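Local coordinates for protein L-lysine 6-oxidase (Marinomonas mediterranea, PDB 3WEU) that oxidises the epsilon-amino group of L-lysine with oxygen, using a cysteine tryptophylquinone cofactor, and kills bacteria through the hydrogen peroxide released, at residues I137-R142 with I153-I158; Y291-D296 with L410-Q415; V660-V665 with N672-P677. All coordinates share one frame; numbering follows the deposited sequence.

Interaction 1: residues I137-R142 with I153-I158; sequences IDLGPR and ISINNI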
# COMPACT_ATOMS: atom_id res chain seq x y z
N ILE A 137 20.92 -8.31 -17.72
CA ILE A 137 22.11 -8.48 -16.92
C ILE A 137 23.05 -9.31 -17.73
O ILE A 137 22.81 -10.52 -17.96
CB ILE A 137 21.87 -9.15 -15.56
CG1 ILE A 137 20.82 -8.43 -14.74
CG2 ILE A 137 23.19 -9.18 -14.75
CD1 ILE A 137 20.57 -9.03 -13.36
N ASP A 138 24.14 -8.67 -18.18
CA ASP A 138 25.11 -9.24 -19.05
C ASP A 138 26.51 -8.67 -18.73
O ASP A 138 26.80 -7.46 -18.94
CB ASP A 138 24.73 -8.92 -20.49
CG ASP A 138 25.73 -9.44 -21.51
OD1 ASP A 138 26.62 -10.25 -21.18
OD2 ASP A 138 25.59 -9.07 -22.71
N LEU A 139 27.37 -9.53 -18.21
CA LEU A 139 28.68 -9.13 -17.71
C LEU A 139 29.72 -9.68 -18.61
O LEU A 139 30.89 -9.62 -18.32
CB LEU A 139 28.86 -9.64 -16.30
CG LEU A 139 27.80 -9.23 -15.29
CD1 LEU A 139 28.19 -9.73 -13.90
CD2 LEU A 139 27.52 -7.72 -15.22
N GLY A 140 29.28 -10.18 -19.77
CA GLY A 140 30.18 -10.79 -20.73
C GLY A 140 30.54 -12.21 -20.34
O GLY A 140 30.16 -12.63 -19.23
N PRO A 141 31.28 -12.90 -21.22
CA PRO A 141 31.83 -14.19 -21.13
C PRO A 141 32.99 -14.15 -20.16
O PRO A 141 33.51 -13.05 -19.85
CB PRO A 141 32.26 -14.51 -22.56
CG PRO A 141 32.59 -13.19 -23.16
CD PRO A 141 31.59 -12.28 -22.53
N ARG A 142 33.18 -15.27 -19.49
CA ARG A 142 34.39 -15.49 -18.73
C ARG A 142 34.95 -16.77 -19.26
O ARG A 142 34.20 -17.62 -19.76
CB ARG A 142 34.13 -15.65 -17.22
CG ARG A 142 33.60 -14.46 -16.45
CD ARG A 142 34.53 -13.25 -16.46
NE ARG A 142 33.92 -12.09 -15.87
CZ ARG A 142 33.06 -11.28 -16.49
NH1 ARG A 142 32.66 -11.53 -17.70
NH2 ARG A 142 32.54 -10.27 -15.84
N ILE A 153 32.05 -14.44 -12.31
CA ILE A 153 31.38 -13.65 -13.35
C ILE A 153 30.89 -12.39 -12.67
O ILE A 153 29.71 -12.21 -12.34
CB ILE A 153 30.22 -14.45 -14.00
CG1 ILE A 153 30.65 -15.84 -14.49
CG2 ILE A 153 29.62 -13.73 -15.19
CD1 ILE A 153 29.43 -16.75 -14.73
N SER A 154 31.80 -11.43 -12.51
CA SER A 154 31.57 -10.30 -11.63
C SER A 154 31.46 -8.97 -12.38
O SER A 154 32.06 -8.84 -13.43
CB SER A 154 32.77 -10.17 -10.70
OG SER A 154 32.72 -9.00 -9.94
N ILE A 155 30.81 -8.01 -11.75
CA ILE A 155 30.76 -6.64 -12.30
C ILE A 155 32.12 -6.03 -12.22
O ILE A 155 32.36 -5.08 -12.91
CB ILE A 155 29.78 -5.73 -11.58
CG1 ILE A 155 30.18 -5.45 -10.15
CG2 ILE A 155 28.39 -6.30 -11.75
CD1 ILE A 155 29.34 -4.38 -9.48
N ASN A 156 33.01 -6.63 -11.43
CA ASN A 156 34.39 -6.09 -11.30
C ASN A 156 35.44 -6.75 -12.22
O ASN A 156 36.59 -6.41 -12.16
CB ASN A 156 34.81 -6.20 -9.83
CG ASN A 156 33.94 -5.33 -8.95
OD1 ASN A 156 33.61 -4.22 -9.31
ND2 ASN A 156 33.54 -5.83 -7.80
N ASN A 157 35.08 -7.66 -13.11
CA ASN A 157 36.11 -8.25 -14.02
C ASN A 157 35.55 -8.46 -15.41
O ASN A 157 35.78 -9.42 -16.11
CB ASN A 157 36.70 -9.50 -13.36
CG ASN A 157 35.69 -10.63 -13.25
OD1 ASN A 157 34.47 -10.44 -13.50
ND2 ASN A 157 36.21 -11.83 -13.03
N ILE A 158 34.74 -7.50 -15.82
CA ILE A 158 34.15 -7.55 -17.13
C ILE A 158 35.32 -7.33 -18.06
O ILE A 158 36.00 -6.35 -17.91
CB ILE A 158 33.15 -6.39 -17.32
CG1 ILE A 158 31.93 -6.58 -16.43
CG2 ILE A 158 32.78 -6.25 -18.81
CD1 ILE A 158 31.15 -5.32 -16.18
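The guanidinium of R142 carries N157 O over one face and the CA of I153 over the other. S154 O, N157 OD1 and L139 O lie at its edge, in the plane. R142 joins the break in strand 137-145 to the type I beta turn S154-N157, which begins at the end of strand 150-154, in the N-terminal beta-rich part. NH2 gives a bond of 2.8 Å to S154 O. It also reaches N157 OD1 at 3.0 Å, from above the amide plane. NE adds a weak bond to the same oxygen and another weak one to E152 O. The R142 guanidinium and N157 amide planes are 71° apart. N157 OD1 takes S154 N from the opposite face of its amide, while ND2 donates to E152 O. Within its own segment, both NH1 (2.7 Å) and NH2 (3.0 Å) of R142 donate to L139 O. NH1 also bonds to P141 O. The chain bends at chi2 (-61°), which turns CD back, and CG packs on I153 CG1. L139 CD1 lies 3.3 Å from I153 O, and L139 CD2 lies 3.8 Å from I155 CG2. D138 OD1 closes an Asx turn, accepting from G140 N at 3.0 Å.

Interaction 2: residues Y291-D296 with L410-Q415; sequences YVANFD and LFLLGQ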
# COMPACT_ATOMS: atom_id res chain seq x y z
N TYR A 291 6.09 -50.32 -32.93
CA TYR A 291 7.20 -50.11 -32.02
C TYR A 291 6.94 -50.81 -30.73
O TYR A 291 5.87 -50.64 -30.12
CB TYR A 291 7.43 -48.61 -31.74
CG TYR A 291 8.63 -48.35 -30.82
CD1 TYR A 291 9.90 -48.27 -31.34
CD2 TYR A 291 8.48 -48.18 -29.40
CE1 TYR A 291 11.01 -48.05 -30.53
CE2 TYR A 291 9.61 -47.97 -28.58
CZ TYR A 291 10.86 -47.88 -29.17
OH TYR A 291 12.02 -47.68 -28.45
N VAL A 292 7.86 -51.62 -30.30
CA VAL A 292 7.67 -52.38 -29.06
C VAL A 292 8.35 -51.68 -27.88
O VAL A 292 9.57 -51.49 -27.87
CB VAL A 292 8.23 -53.85 -29.25
CG1 VAL A 292 8.15 -54.64 -27.96
CG2 VAL A 292 7.45 -54.59 -30.35
N ALA A 293 7.58 -51.21 -26.89
CA ALA A 293 8.14 -50.46 -25.78
C ALA A 293 8.83 -51.43 -24.85
O ALA A 293 8.70 -52.67 -24.98
CB ALA A 293 7.01 -49.71 -25.04
N ASN A 294 9.51 -50.91 -23.87
CA ASN A 294 10.14 -51.74 -22.88
C ASN A 294 9.56 -51.30 -21.51
O ASN A 294 9.60 -50.12 -21.17
CB ASN A 294 11.65 -51.53 -22.86
CG ASN A 294 12.34 -52.29 -21.72
OD1 ASN A 294 12.83 -51.70 -20.74
ND2 ASN A 294 12.38 -53.63 -21.85
N PHE A 295 9.13 -52.27 -20.69
CA PHE A 295 8.53 -51.89 -19.43
C PHE A 295 9.47 -51.09 -18.54
O PHE A 295 9.12 -49.99 -18.06
CB PHE A 295 8.02 -53.08 -18.66
CG PHE A 295 7.32 -52.67 -17.38
CD1 PHE A 295 6.03 -52.17 -17.41
CD2 PHE A 295 8.00 -52.71 -16.16
CE1 PHE A 295 5.42 -51.76 -16.26
CE2 PHE A 295 7.37 -52.34 -15.00
CZ PHE A 295 6.09 -51.85 -15.05
N ASP A 296 10.62 -51.64 -18.26
CA ASP A 296 11.52 -51.01 -17.35
C ASP A 296 12.00 -49.62 -17.82
O ASP A 296 12.13 -48.72 -17.00
CB ASP A 296 12.77 -51.85 -17.01
CG ASP A 296 12.48 -53.09 -16.12
OD1 ASP A 296 11.52 -53.14 -15.39
OD2 ASP A 296 13.23 -54.08 -16.22
N LEU A 410 3.20 -40.73 -23.79
CA LEU A 410 1.85 -41.30 -23.90
C LEU A 410 1.79 -42.35 -25.01
O LEU A 410 1.14 -43.41 -24.86
CB LEU A 410 0.87 -40.20 -24.12
CG LEU A 410 -0.58 -40.61 -24.22
CD1 LEU A 410 -1.12 -41.05 -22.85
CD2 LEU A 410 -1.49 -39.54 -24.80
N PHE A 411 2.53 -42.12 -26.09
CA PHE A 411 2.63 -43.13 -27.14
C PHE A 411 3.15 -44.48 -26.55
O PHE A 411 2.61 -45.56 -26.77
CB PHE A 411 3.58 -42.68 -28.24
CG PHE A 411 3.92 -43.79 -29.16
CD1 PHE A 411 2.93 -44.33 -29.95
CD2 PHE A 411 5.15 -44.38 -29.11
CE1 PHE A 411 3.19 -45.41 -30.78
CE2 PHE A 411 5.43 -45.46 -29.92
CZ PHE A 411 4.44 -46.00 -30.76
N LEU A 412 4.21 -44.39 -25.79
CA LEU A 412 4.78 -45.56 -25.18
C LEU A 412 3.86 -46.23 -24.19
O LEU A 412 3.74 -47.46 -24.15
CB LEU A 412 6.15 -45.23 -24.60
CG LEU A 412 7.26 -44.77 -25.53
CD1 LEU A 412 8.47 -44.17 -24.84
CD2 LEU A 412 7.77 -45.95 -26.33
N LEU A 413 3.12 -45.44 -23.42
CA LEU A 413 2.12 -45.99 -22.55
C LEU A 413 1.02 -46.75 -23.30
O LEU A 413 0.62 -47.83 -22.90
CB LEU A 413 1.54 -44.89 -21.58
CG LEU A 413 0.73 -45.46 -20.41
CD1 LEU A 413 1.62 -46.20 -19.40
CD2 LEU A 413 -0.02 -44.32 -19.71
N GLY A 414 0.62 -46.23 -24.45
CA GLY A 414 -0.37 -46.87 -25.32
C GLY A 414 0.16 -48.18 -25.92
O GLY A 414 -0.62 -49.11 -26.11
N GLN A 415 1.46 -48.25 -26.23
CA GLN A 415 2.04 -49.48 -26.69
C GLN A 415 1.99 -50.53 -25.57
O GLN A 415 1.65 -51.70 -25.80
CB GLN A 415 3.47 -49.26 -27.17
CG GLN A 415 3.61 -48.40 -28.42
CD GLN A 415 2.73 -48.86 -29.54
OE1 GLN A 415 1.55 -48.44 -29.66
NE2 GLN A 415 3.27 -49.72 -30.39
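This is a buried contact of a helix packed against the loop and short strand leading into helix 295-308. Y291 and A293 lie against F411, L412 and Q415 on one side of helix 407-418. A293 belongs to strand 293-294, which pairs in parallel with strand 421-422. Apolar contacts make up most of the interface, and one side-chain amide hydrogen bond, from Q415, crosses it. L412 CD2 touches both Y291 and A293. It lies 3.5 Å from Y291 CE2, oblique to the ring, and 4.0 Å from A293 CB. D298 of helix 295-308 also touches L412. Y291 CB meets the edge of the F411 ring near its plane, 4.1 Å from CZ. One face of the F411 ring is covered by Q415 CG, one helical turn on, and the ring also stacks with Y287. The Q415 chain bends at chi2 (-51°), which carries CD round. Its NE2 also donates to S289 O, so the amide holds two carbonyls of the incoming loop. The bond from Q415 NE2 to Y291 O is 2.8 Å and nearly straight at 176°, in the carbonyl plane on a lone pair.

Interaction 3: residues V660-V665 with N672-P677; sequences VLVGQV and NETSLP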
# COMPACT_ATOMS: atom_id res chain seq x y z
N VAL A 660 -3.83 -19.91 17.92
CA VAL A 660 -5.04 -19.07 18.08
C VAL A 660 -6.18 -20.01 18.45
O VAL A 660 -6.43 -20.98 17.72
CB VAL A 660 -5.37 -18.38 16.76
CG1 VAL A 660 -6.74 -17.71 16.79
CG2 VAL A 660 -4.25 -17.43 16.32
N LEU A 661 -6.87 -19.75 19.54
CA LEU A 661 -8.00 -20.55 19.94
C LEU A 661 -9.19 -20.27 19.03
O LEU A 661 -9.44 -19.11 18.70
CB LEU A 661 -8.34 -20.32 21.41
CG LEU A 661 -7.19 -20.61 22.37
CD1 LEU A 661 -7.67 -20.32 23.76
CD2 LEU A 661 -6.58 -22.05 22.25
N VAL A 662 -9.96 -21.30 18.63
CA VAL A 662 -11.01 -21.04 17.67
C VAL A 662 -12.05 -20.02 18.19
O VAL A 662 -12.56 -19.19 17.43
CB VAL A 662 -11.64 -22.34 17.16
CG1 VAL A 662 -12.86 -22.00 16.33
CG2 VAL A 662 -10.59 -23.01 16.27
N GLY A 663 -12.27 -19.99 19.48
CA GLY A 663 -13.22 -19.04 20.02
C GLY A 663 -12.76 -17.62 19.97
O GLY A 663 -13.57 -16.68 20.17
N GLN A 664 -11.48 -17.42 19.72
CA GLN A 664 -10.98 -16.08 19.46
C GLN A 664 -11.57 -15.54 18.18
O GLN A 664 -11.84 -14.37 18.09
CB GLN A 664 -9.49 -15.99 19.43
CG GLN A 664 -8.87 -16.17 20.80
CD GLN A 664 -7.39 -16.11 20.77
OE1 GLN A 664 -6.71 -17.14 20.79
NE2 GLN A 664 -6.85 -14.90 20.77
N VAL A 665 -11.73 -16.40 17.19
CA VAL A 665 -12.34 -16.03 15.94
C VAL A 665 -13.87 -16.01 16.04
O VAL A 665 -14.52 -15.12 15.51
CB VAL A 665 -11.97 -17.06 14.86
CG1 VAL A 665 -12.71 -16.73 13.56
CG2 VAL A 665 -10.48 -17.14 14.71
N ASN A 672 -12.83 -22.97 22.07
CA ASN A 672 -11.44 -22.95 22.44
C ASN A 672 -10.88 -24.30 22.75
O ASN A 672 -9.71 -24.37 23.01
CB ASN A 672 -11.21 -22.09 23.70
CG ASN A 672 -11.46 -20.63 23.42
OD1 ASN A 672 -11.65 -20.20 22.25
ND2 ASN A 672 -11.40 -19.82 24.48
N GLU A 673 -11.68 -25.35 22.66
CA GLU A 673 -11.13 -26.71 22.69
C GLU A 673 -10.31 -27.03 21.45
O GLU A 673 -9.56 -27.98 21.46
CB GLU A 673 -12.23 -27.70 22.83
CG GLU A 673 -12.82 -27.67 24.26
CD GLU A 673 -13.98 -28.66 24.50
OE1 GLU A 673 -13.92 -29.77 23.94
OE2 GLU A 673 -14.93 -28.29 25.27
N THR A 674 -10.47 -26.25 20.41
CA THR A 674 -9.76 -26.35 19.17
C THR A 674 -8.89 -25.13 18.91
O THR A 674 -9.27 -23.98 19.28
CB THR A 674 -10.76 -26.61 18.05
OG1 THR A 674 -11.49 -27.81 18.32
CG2 THR A 674 -10.11 -26.80 16.80
N SER A 675 -7.69 -25.34 18.35
CA SER A 675 -6.84 -24.22 18.06
C SER A 675 -6.25 -24.34 16.70
O SER A 675 -6.30 -25.43 16.06
CB SER A 675 -5.75 -24.03 19.12
OG SER A 675 -4.89 -25.12 19.08
N LEU A 676 -5.71 -23.22 16.23
CA LEU A 676 -5.18 -23.06 14.89
C LEU A 676 -3.76 -22.60 15.04
O LEU A 676 -3.51 -21.50 15.61
CB LEU A 676 -5.91 -21.90 14.16
CG LEU A 676 -7.43 -21.92 14.30
CD1 LEU A 676 -8.01 -20.57 13.93
CD2 LEU A 676 -8.01 -23.04 13.46
N PRO A 677 -2.81 -23.37 14.48
CA PRO A 677 -1.46 -22.90 14.54
C PRO A 677 -1.20 -21.87 13.45
O PRO A 677 -1.50 -22.08 12.27
CB PRO A 677 -0.64 -24.18 14.24
CG PRO A 677 -1.58 -25.02 13.41
CD PRO A 677 -2.92 -24.76 13.96
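V660 and L676 face each other as the antiparallel hydrogen-bonded pair of a small two-stranded sheet, in which strand 656-661 pairs with strand 675-680. The two antiparallel strands are joined by a link containing helix 662-666 and a short 3-10 segment. V660 N donates to L676 O and L676 N returns a bond to V660 O, each 2.8 Å. S675 CA adds a CA-H...O contact to V660 O. L661 and S675 form the next, non-hydrogen-bonded pair. A third backbone bond, from V662 N to T674 O at 2.8 Å, follows where the strand gives way to the helix.

Side chains pack on both faces of the pair. On the face of V660 and L676, the methyl CD2 of L676 meets V662 CG2, which comes from the helix, at 3.8 Å. Its other methyl, CD1, lies near V660 CG1 and near CG2 of V665, also from the helix. T674 CG2 touches V662 CG2 as well. On the face of L661 and S675, L661 CD2 lies 3.8 Å from S675 CB. N672 crosses L661 at about a right angle, and its CG packs against L661 CB and CD1.

Further out, polar groups tie the helix start to the strands. Q664 OE1 folds back to accept from L661 N at 2.9 Å. Its NE2 bonds to the backbone O of Q664 of the second subunit. L661 packs on G667 of that subunit, and N672 on S669 of the same subunit, so this surface helps to join the two chains. S675 OG bonds to E659 on the neighbouring strand. G663 brings its backbone close to N672: OD1 accepts a weak bond from G663 N at 2.8 Å, bent to 120°.

Along the chain the three contacts come in series, and none nests in or crosses another. Interaction 1 comes first and closes a short loop of 10 residues, most of it strand, in the N-terminal beta-rich part. Interaction 2 spans 113 residues. It brings the chain entering helix 295-308 against helix 407-418 of the C-terminal part. Interaction 3, near the end of the modelled chain, closes a connection of six residues and lies where the second subunit is met. The sites are far apart. The centres of interactions 1 and 2 are 47 Å apart, on opposite sides of the chain's centre. Interaction 3 is more than 50 Å from both, centre to centre.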